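Long-range contacts in putative glutathione-regulated potassium-efflux system protein KefB (Vibrio parahaemolyticus RIMD 2210633, PDB 3C85), which probably forms part of a potassium/proton antiporter, of which this chain is the nucleotide-binding TrkA-N (RCK-type) regulatory domain: residues A[94-98]-A[125-129]; A[106-111]-A[131-137]; A[62-66]-A[82-86]. All coordinates share one frame; numbering follows the deposited sequence. Where two conformers were deposited one is given.

Interaction 1: residues A[94-98]-A[125-129]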
loop_
_atom_site.group_PDB
_atom_site.type_symbol
_atom_site.label_atom_id
_atom_site.label_comp_id
_atom_site.label_asym_id
_atom_site.label_seq_id
_atom_site.Cartn_x
_atom_site.Cartn_y
_atom_site.Cartn_z
ATOM N N PRO A 94 -19.282 -18.988 -10.486
ATOM C CA PRO A 94 -18.968 -20.408 -10.656
ATOM C C PRO A 94 -18.750 -20.837 -12.094
ATOM O O PRO A 94 -17.981 -21.771 -12.331
ATOM C CB PRO A 94 -20.220 -21.149 -10.113
ATOM C CG PRO A 94 -21.222 -20.127 -9.807
ATOM C CD PRO A 94 -20.479 -18.807 -9.637
ATOM N N ASP A 95 -19.445 -20.193 -13.035
ATOM C CA ASP A 95 -19.325 -20.499 -14.464
ATOM C C ASP A 95 -17.959 -20.067 -15.023
ATOM O O ASP A 95 -17.444 -20.693 -15.948
ATOM C CB ASP A 95 -20.427 -19.800 -15.268
ATOM C CG ASP A 95 -21.790 -20.435 -15.086
ATOM O OD1 ASP A 95 -21.912 -21.466 -14.379
ATOM O OD2 ASP A 95 -22.759 -19.887 -15.676
ATOM N N PHE A 96 -17.391 -18.999 -14.481
ATOM C CA PHE A 96 -16.017 -18.614 -14.817
ATOM C C PHE A 96 -15.073 -19.728 -14.397
ATOM O O PHE A 96 -14.279 -20.186 -15.191
ATOM C CB PHE A 96 -15.596 -17.317 -14.133
ATOM C CG PHE A 96 -14.131 -17.027 -14.267
ATOM C CD1 PHE A 96 -13.623 -16.549 -15.463
ATOM C CD2 PHE A 96 -13.251 -17.277 -13.214
ATOM C CE1 PHE A 96 -12.258 -16.266 -15.608
ATOM C CE2 PHE A 96 -11.886 -17.009 -13.356
ATOM C CZ PHE A 96 -11.391 -16.518 -14.577
ATOM N N TRP A 97 -15.187 -20.176 -13.148
ATOM C CA TRP A 97 -14.304 -21.204 -12.617
ATOM C C TRP A 97 -14.427 -22.557 -13.320
ATOM O O TRP A 97 -13.461 -23.338 -13.366
ATOM C CB TRP A 97 -14.500 -21.316 -11.110
ATOM C CG TRP A 97 -13.905 -20.121 -10.401
ATOM C CD1 TRP A 97 -14.553 -18.998 -9.978
ATOM C CD2 TRP A 97 -12.518 -19.926 -10.110
ATOM N NE1 TRP A 97 -13.644 -18.112 -9.392
ATOM C CE2 TRP A 97 -12.390 -18.656 -9.478
ATOM C CE3 TRP A 97 -11.367 -20.702 -10.320
ATOM C CZ2 TRP A 97 -11.161 -18.148 -9.047
ATOM C CZ3 TRP A 97 -10.139 -20.194 -9.893
ATOM C CH2 TRP A 97 -10.051 -18.928 -9.264
ATOM N N GLU A 98 -15.578 -22.796 -13.906
ATOM C CA GLU A 98 -15.815 -24.038 -14.610
ATOM C C GLU A 98 -15.030 -24.079 -15.910
ATOM O O GLU A 98 -14.757 -25.126 -16.413
ATOM C CB GLU A 98 -17.305 -24.255 -14.853
ATOM C CG GLU A 98 -17.972 -25.135 -13.817
ATOM C CD GLU A 98 -17.730 -26.598 -14.078
ATOM O OE1 GLU A 98 -18.088 -27.060 -15.161
ATOM O OE2 GLU A 98 -17.165 -27.287 -13.212
ATOM N N GLN A 125 -14.980 -20.112 -4.275
ATOM C CA GLN A 125 -14.966 -20.799 -5.562
ATOM C C GLN A 125 -13.711 -21.653 -5.669
ATOM O O GLN A 125 -13.762 -22.798 -6.119
ATOM C CB GLN A 125 -15.063 -19.801 -6.723
ATOM C CG GLN A 125 -16.416 -19.156 -6.883
ATOM C CD GLN A 125 -17.539 -20.179 -6.983
ATOM O OE1 GLN A 125 -17.463 -21.132 -7.753
ATOM N NE2 GLN A 125 -18.595 -19.971 -6.209
ATOM N N LEU A 126 -12.596 -21.096 -5.215
ATOM C CA LEU A 126 -11.305 -21.769 -5.242
ATOM C C LEU A 126 -11.292 -22.981 -4.320
ATOM O O LEU A 126 -10.656 -23.992 -4.619
ATOM C CB LEU A 126 -10.247 -20.767 -4.804
ATOM C CG LEU A 126 -8.748 -20.966 -4.980
ATOM C CD1 LEU A 126 -8.370 -21.262 -6.424
ATOM C CD2 LEU A 126 -8.067 -19.691 -4.506
ATOM N N GLN A 127 -11.990 -22.866 -3.192
ATOM C CA GLN A 127 -12.110 -23.960 -2.224
ATOM C C GLN A 127 -12.984 -25.105 -2.715
ATOM O O GLN A 127 -12.707 -26.291 -2.449
ATOM C CB GLN A 127 -12.639 -23.446 -0.903
ATOM C CG GLN A 127 -11.606 -22.648 -0.189
ATOM C CD GLN A 127 -12.159 -21.885 0.975
ATOM O OE1 GLN A 127 -11.413 -21.523 1.868
ATOM N NE2 GLN A 127 -13.468 -21.613 0.966
ATOM N N ARG A 128 -14.030 -24.782 -3.454
ATOM C CA ARG A 128 -14.848 -25.874 -3.920
ATOM C C ARG A 128 -14.336 -26.578 -5.184
ATOM O O ARG A 128 -14.862 -27.629 -5.570
ATOM C CB ARG A 128 -16.333 -25.523 -3.914
ATOM C CG ARG A 128 -16.792 -24.545 -4.895
ATOM C CD ARG A 128 -18.222 -24.176 -4.539
ATOM N NE ARG A 128 -19.027 -24.005 -5.744
ATOM C CZ ARG A 128 -19.808 -24.946 -6.265
ATOM N NH1 ARG A 128 -19.917 -26.134 -5.676
ATOM N NH2 ARG A 128 -20.497 -24.691 -7.376
ATOM N N ARG A 129 -13.286 -26.021 -5.793
ATOM C CA ARG A 129 -12.509 -26.730 -6.818
ATOM C C ARG A 129 -11.275 -27.409 -6.225
ATOM O O ARG A 129 -10.427 -27.872 -6.972
ATOM C CB ARG A 129 -12.071 -25.779 -7.940
ATOM C CG ARG A 129 -13.076 -25.646 -9.082
ATOM C CD ARG A 129 -14.133 -24.620 -8.763
ATOM N NE ARG A 129 -15.309 -24.705 -9.635
ATOM C CZ ARG A 129 -16.335 -23.859 -9.536
ATOM N NH1 ARG A 129 -16.295 -22.892 -8.616
ATOM N NH2 ARG A 129 -17.381 -23.960 -10.353
#
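In the Rossmann-type TrkA-N domain, the short helix 94-98 packs against the end of helix 116-128 and the residue after it, R129, with W97 meeting Q125, L126 and R129. W97 has the largest area buried by the contact. CB of Q125 sits over one face of its five-membered ring, 3.6 Å from the centroid and 24° off the normal, which makes a CH-pi contact. Farther along the same indole, the six-membered ring reaches a methyl of L126 in one of its two modelled conformers, with W97 CZ3 4.0 Å from L126 CD1. At the near end of W97, its CB lies over the centre of the R129 guanidinium, 3.5 Å from CZ, so the flat cationic group rests on the aliphatic root of the tryptophan; ring and guanidinium planes are only 25° apart. The R129 chain bends at its second torsion (chi2 84°), and this turn brings the guanidinium back toward helix 94-98. There NH2 lies 3.0 Å from the carbonyl O of P94, while CG of E98 approaches the guanidinium edge at 3.7 Å from NH2. The E98 carboxylate stays beyond salt-bridge range, OE2 being 4.4 Å from R129 NH2. The Q125 amide turns toward P94, but the placement of its end is doubtful. The polar edge of the indole is satisfied elsewhere: W97 NE1 donates to the backbone O of A91, an AMP-binding residue. W97 also packs on L43 and L45 of strand 42-45, while L126 leans on Y131 in the loop leading to strand 134-139.

Interaction 2: residues A[106-111]-A[131-137]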
loop_
_atom_site.group_PDB
_atom_site.type_symbol
_atom_site.label_atom_id
_atom_site.label_comp_id
_atom_site.label_asym_id
_atom_site.label_seq_id
_atom_site.Cartn_x
_atom_site.Cartn_y
_atom_site.Cartn_z
ATOM N N VAL A 106 -0.425 -23.470 -10.694
ATOM C CA VAL A 106 -0.718 -22.280 -9.822
ATOM C C VAL A 106 -0.436 -22.595 -8.360
ATOM O O VAL A 106 -1.086 -23.486 -7.802
ATOM C CB VAL A 106 -2.193 -21.784 -9.978
ATOM C CG1 VAL A 106 -2.544 -20.663 -8.948
ATOM C CG2 VAL A 106 -2.435 -21.239 -11.350
ATOM N N LYS A 107 0.520 -21.879 -7.753
ATOM C CA LYS A 107 1.003 -22.125 -6.371
ATOM C C LYS A 107 0.551 -21.041 -5.419
ATOM O O LYS A 107 0.614 -21.210 -4.191
ATOM C CB LYS A 107 2.544 -22.135 -6.302
ATOM C CG LYS A 107 3.187 -23.272 -7.011
ATOM C CD LYS A 107 4.685 -23.211 -6.879
ATOM C CE LYS A 107 5.298 -24.389 -7.634
ATOM N NZ LYS A 107 6.788 -24.356 -7.537
ATOM N N LEU A 108 0.124 -19.920 -5.999
ATOM C CA LEU A 108 -0.294 -18.755 -5.247
ATOM C C LEU A 108 -1.438 -18.014 -5.926
ATOM O O LEU A 108 -1.410 -17.743 -7.142
ATOM C CB LEU A 108 0.902 -17.831 -5.008
ATOM C CG LEU A 108 0.581 -16.515 -4.276
ATOM C CD1 LEU A 108 0.102 -16.773 -2.802
ATOM C CD2 LEU A 108 1.789 -15.539 -4.357
ATOM N N VAL A 109 -2.483 -17.741 -5.154
ATOM C CA VAL A 109 -3.566 -16.901 -5.621
ATOM C C VAL A 109 -3.570 -15.619 -4.771
ATOM O O VAL A 109 -3.533 -15.701 -3.530
ATOM C CB VAL A 109 -4.949 -17.593 -5.539
ATOM C CG1 VAL A 109 -6.031 -16.607 -6.012
ATOM C CG2 VAL A 109 -4.973 -18.891 -6.361
ATOM N N LEU A 110 -3.596 -14.447 -5.430
ATOM C CA LEU A 110 -3.757 -13.146 -4.743
ATOM C C LEU A 110 -5.182 -12.632 -4.891
ATOM O O LEU A 110 -5.672 -12.490 -5.997
ATOM C CB LEU A 110 -2.781 -12.093 -5.271
ATOM C CG LEU A 110 -1.292 -12.477 -5.138
ATOM C CD1 LEU A 110 -0.420 -11.282 -5.582
ATOM C CD2 LEU A 110 -0.936 -12.865 -3.703
ATOM N N LEU A 111 -5.867 -12.417 -3.797
ATOM C CA LEU A 111 -7.198 -11.904 -3.834
ATOM C C LEU A 111 -7.172 -10.360 -3.777
ATOM O O LEU A 111 -6.945 -9.787 -2.762
ATOM C CB LEU A 111 -8.016 -12.472 -2.696
ATOM C CG LEU A 111 -8.124 -13.987 -2.560
ATOM C CD1 LEU A 111 -9.043 -14.322 -1.410
ATOM C CD2 LEU A 111 -8.627 -14.506 -3.800
ATOM N N TYR A 131 -8.445 -26.358 -4.691
ATOM C CA TYR A 131 -7.142 -25.694 -4.931
ATOM C C TYR A 131 -6.219 -25.977 -3.789
ATOM O O TYR A 131 -6.586 -25.855 -2.670
ATOM C CB TYR A 131 -7.267 -24.151 -5.108
ATOM C CG TYR A 131 -5.944 -23.345 -5.068
ATOM C CD1 TYR A 131 -4.992 -23.463 -6.068
ATOM C CD2 TYR A 131 -5.662 -22.469 -4.040
ATOM C CE1 TYR A 131 -3.791 -22.744 -6.026
ATOM C CE2 TYR A 131 -4.480 -21.742 -3.998
ATOM C CZ TYR A 131 -3.548 -21.879 -4.983
ATOM O OH TYR A 131 -2.390 -21.173 -4.935
ATOM N N LYS A 132 -5.015 -26.371 -4.101
ATOM C CA LYS A 132 -4.097 -26.699 -3.052
ATOM C C LYS A 132 -3.032 -25.692 -2.744
ATOM O O LYS A 132 -2.402 -25.818 -1.727
ATOM C CB LYS A 132 -3.475 -28.072 -3.251
ATOM C CG LYS A 132 -4.482 -29.230 -3.115
ATOM C CD LYS A 132 -3.842 -30.564 -3.300
ATOM C CE LYS A 132 -4.842 -31.668 -3.176
ATOM N NZ LYS A 132 -4.258 -33.040 -3.365
ATOM N N GLY A 133 -2.803 -24.702 -3.584
ATOM C CA GLY A 133 -1.706 -23.898 -3.142
ATOM C C GLY A 133 -2.096 -22.906 -2.079
ATOM O O GLY A 133 -3.004 -23.110 -1.329
ATOM N N GLN A 134 -1.356 -21.823 -2.051
ATOM C CA GLN A 134 -1.502 -20.808 -1.036
ATOM C C GLN A 134 -2.370 -19.671 -1.552
ATOM O O GLN A 134 -2.534 -19.507 -2.714
ATOM C CB GLN A 134 -0.133 -20.329 -0.583
ATOM C CG GLN A 134 0.773 -21.438 -0.071
ATOM C CD GLN A 134 2.036 -20.957 0.523
ATOM O OE1 GLN A 134 2.179 -20.945 1.715
ATOM N NE2 GLN A 134 2.951 -20.566 -0.286
ATOM N N ILE A 135 -2.947 -18.928 -0.651
ATOM C CA ILE A 135 -3.786 -17.819 -1.003
ATOM C C ILE A 135 -3.449 -16.661 -0.077
ATOM O O ILE A 135 -3.320 -16.845 1.093
ATOM C CB ILE A 135 -5.219 -18.159 -0.811
ATOM C CG1 ILE A 135 -5.613 -19.387 -1.608
ATOM C CG2 ILE A 135 -6.057 -17.041 -1.132
ATOM C CD1 ILE A 135 -6.937 -19.945 -1.226
ATOM N N ALA A 136 -3.303 -15.486 -0.650
ATOM C CA ALA A 136 -3.158 -14.258 0.091
ATOM C C ALA A 136 -4.189 -13.225 -0.307
ATOM O O ALA A 136 -4.661 -13.206 -1.379
ATOM C CB ALA A 136 -1.833 -13.731 -0.006
ATOM N N ALA A 137 -4.537 -12.391 0.640
ATOM C CA ALA A 137 -5.632 -11.432 0.500
ATOM C C ALA A 137 -5.255 -10.078 1.077
ATOM O O ALA A 137 -4.327 -9.954 1.908
ATOM C CB ALA A 137 -6.861 -11.966 1.157
#
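Y131, L111 and A136 bury much of the surface where strand 108-111 and the first residues of strand 134-139 pair in parallel, the two strands of a beta-alpha-beta unit whose crossover is helix 116-128. A136 is gripped through its backbone: its N donates to V109 O at 2.9 Å, and its O accepts from L111 N at 2.8 Å, both bonds nearly straight. Its methyl group meets CD2 of L110 at 3.9 Å, on the face of the sheet where L110 and A136 also pack against F167 and V171 of the second subunit. On the other face, L111 fits between two neighbours: CG lies 4.0 Å from CG2 of I135, and CB reaches the methyl of A137. Y131 precedes the strand. With CG anti to the backbone N (chi1 168°), its ring reaches back to the start of strand 108-111, where CG2 of V109 lies over one face, 4.0 Å from the centroid. G133 N covers the opposite face, while V106 O approaches the ring edge. The phenol thus ends beside the first rungs of the ladder: Y131 OH donates to Q134 O at 2.8 Å, and this same carbonyl oxygen also accepts the backbone N-H of V109.

Interaction 3: residues A[62-66]-A[82-86]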
loop_
_atom_site.group_PDB
_atom_site.type_symbol
_atom_site.label_atom_id
_atom_site.label_comp_id
_atom_site.label_asym_id
_atom_site.label_seq_id
_atom_site.Cartn_x
_atom_site.Cartn_y
_atom_site.Cartn_z
ATOM N N TYR A 62 10.510 -12.044 -10.272
ATOM C CA TYR A 62 10.397 -13.418 -10.774
ATOM C C TYR A 62 10.143 -13.590 -12.278
ATOM O O TYR A 62 10.096 -14.715 -12.755
ATOM C CB TYR A 62 9.277 -14.128 -10.018
ATOM C CG TYR A 62 9.488 -14.178 -8.532
ATOM C CD1 TYR A 62 10.425 -15.051 -7.968
ATOM C CD2 TYR A 62 8.749 -13.357 -7.681
ATOM C CE1 TYR A 62 10.610 -15.112 -6.593
ATOM C CE2 TYR A 62 8.940 -13.397 -6.301
ATOM C CZ TYR A 62 9.872 -14.284 -5.765
ATOM O OH TYR A 62 10.068 -14.338 -4.394
ATOM N N GLY A 63 9.941 -12.507 -13.017
ATOM C CA GLY A 63 9.630 -12.621 -14.440
ATOM C C GLY A 63 8.153 -12.910 -14.660
ATOM O O GLY A 63 7.330 -12.676 -13.780
ATOM N N LYS A 64 7.819 -13.455 -15.811
ATOM C CA LYS A 64 6.435 -13.543 -16.266
ATOM C C LYS A 64 5.678 -14.772 -15.673
ATOM O O LYS A 64 5.377 -15.746 -16.376
ATOM C CB LYS A 64 6.467 -13.584 -17.800
ATOM C CG LYS A 64 5.144 -13.716 -18.545
ATOM C CD LYS A 64 4.576 -12.346 -18.909
ATOM C CE LYS A 64 4.013 -12.380 -20.303
ATOM N NZ LYS A 64 3.368 -11.129 -20.738
ATOM N N ILE A 65 5.338 -14.692 -14.396
ATOM C CA ILE A 65 4.820 -15.845 -13.653
ATOM C C ILE A 65 3.353 -15.719 -13.290
ATOM O O ILE A 65 2.779 -16.652 -12.666
ATOM C CB ILE A 65 5.611 -16.064 -12.360
ATOM C CG1 ILE A 65 5.580 -14.818 -11.461
ATOM C CG2 ILE A 65 7.040 -16.437 -12.696
ATOM C CD1 ILE A 65 5.922 -15.130 -9.966
ATOM N N SER A 66 2.755 -14.579 -13.658
ATOM C CA SER A 66 1.388 -14.287 -13.213
ATOM C C SER A 66 0.358 -14.250 -14.328
ATOM O O SER A 66 0.689 -13.906 -15.459
ATOM C CB SER A 66 1.322 -12.938 -12.473
ATOM O OG SER A 66 2.199 -12.869 -11.356
ATOM N N GLU A 82 -0.388 -3.326 -22.828
ATOM C CA GLU A 82 0.788 -2.993 -22.028
ATOM C C GLU A 82 1.707 -4.217 -21.758
ATOM O O GLU A 82 2.696 -4.095 -21.054
ATOM C CB GLU A 82 0.386 -2.275 -20.719
ATOM C CG GLU A 82 -0.180 -0.862 -20.932
ATOM C CD GLU A 82 -0.903 -0.244 -19.705
ATOM O OE1 GLU A 82 -0.787 -0.719 -18.556
ATOM O OE2 GLU A 82 -1.611 0.746 -19.898
ATOM N N GLY A 83 1.394 -5.376 -22.324
ATOM C CA GLY A 83 2.269 -6.551 -22.205
ATOM C C GLY A 83 1.940 -7.495 -21.050
ATOM O O GLY A 83 2.610 -8.526 -20.878
ATOM N N ARG A 84 0.906 -7.172 -20.265
ATOM C CA ARG A 84 0.526 -7.997 -19.113
ATOM C C ARG A 84 -0.408 -9.164 -19.525
ATOM O O ARG A 84 -1.236 -9.003 -20.418
ATOM C CB ARG A 84 -0.148 -7.145 -18.047
ATOM C CG ARG A 84 0.737 -6.083 -17.410
ATOM C CD ARG A 84 0.056 -5.517 -16.156
ATOM N NE ARG A 84 0.817 -4.376 -15.676
ATOM C CZ ARG A 84 0.615 -3.126 -16.075
ATOM N NH1 ARG A 84 -0.355 -2.846 -16.932
ATOM N NH2 ARG A 84 1.387 -2.150 -15.612
ATOM N N ASN A 85 -0.232 -10.342 -18.914
ATOM C CA ASN A 85 -1.139 -11.474 -19.192
ATOM C C ASN A 85 -2.362 -11.313 -18.332
ATOM O O ASN A 85 -2.356 -11.681 -17.149
ATOM C CB ASN A 85 -0.495 -12.848 -18.959
ATOM C CG ASN A 85 0.556 -13.195 -20.005
ATOM O OD1 ASN A 85 0.815 -12.422 -20.928
ATOM N ND2 ASN A 85 1.181 -14.354 -19.850
ATOM N N VAL A 86 -3.403 -10.736 -18.921
ATOM C CA VAL A 86 -4.638 -10.484 -18.199
ATOM C C VAL A 86 -5.811 -10.928 -19.071
ATOM O O VAL A 86 -5.862 -10.610 -20.255
ATOM C CB VAL A 86 -4.787 -8.983 -17.792
ATOM C CG1 VAL A 86 -6.157 -8.736 -17.109
ATOM C CG2 VAL A 86 -3.671 -8.612 -16.827
HETATM O O HOH W 1 0.444 -15.820 -17.493
#
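K64 and N85 meet across two loops, one following helix 49-62 and the other following helix 73-81. The close part is the end of the lysine. The K64 chain bends at its second and third torsions (chi2 92°, chi3 139°), and it crosses the N85 amide at about a right angle. NZ donates to OD1 of N85 at 2.9 Å, standing well above the carbonyl plane, 59° out of it. CE follows close behind, 3.3 Å from the same OD1, and NZ also lies 2.7 Å from the carbonyl O of G83. Two oxygens therefore lie next to the ammonium group, and they probably help to offset the like charge of R59, which lies close by.

The other side is looser and wet. S66 and N85 come nearest in backbone terms, yet their CA atoms are 7.1 Å apart, and a water spans the gap. It donates to S66 O at 2.8 Å and accepts from N85 ND2 at 2.9 Å, so the two ends of one amide serve the lysine and the solvent bridge. Direct contact here amounts to CB of N85 at 3.8 Å from S66 O. G83, with positive phi, closes helix 73-81 in a Schellman motif. Both loops are helix-to-strand turns leading into the adjacent parallel strands 66-70 and 86-88, as expected of the Rossmann fold.

Interactions 1 and 2 are neighbours, their centres 13 Å apart. Helix 116-128, whose end makes interaction 1, is the crossover between the two strands of interaction 2, and L126 packs against both, on V109 and I135. Interaction 3 stands apart, its centre about 23 Å from that of interaction 1 and about 17 Å from that of interaction 2. The AMP site, with no AMP bound to this chain, is nearest interaction 1: the side chain of A91 is about 4 Å from that of W97 and about 7 Å from that of L111, while that of E70 is about 10 Å from that of R84, in interaction 3. Interactions 2 and 3 also touch the second subunit.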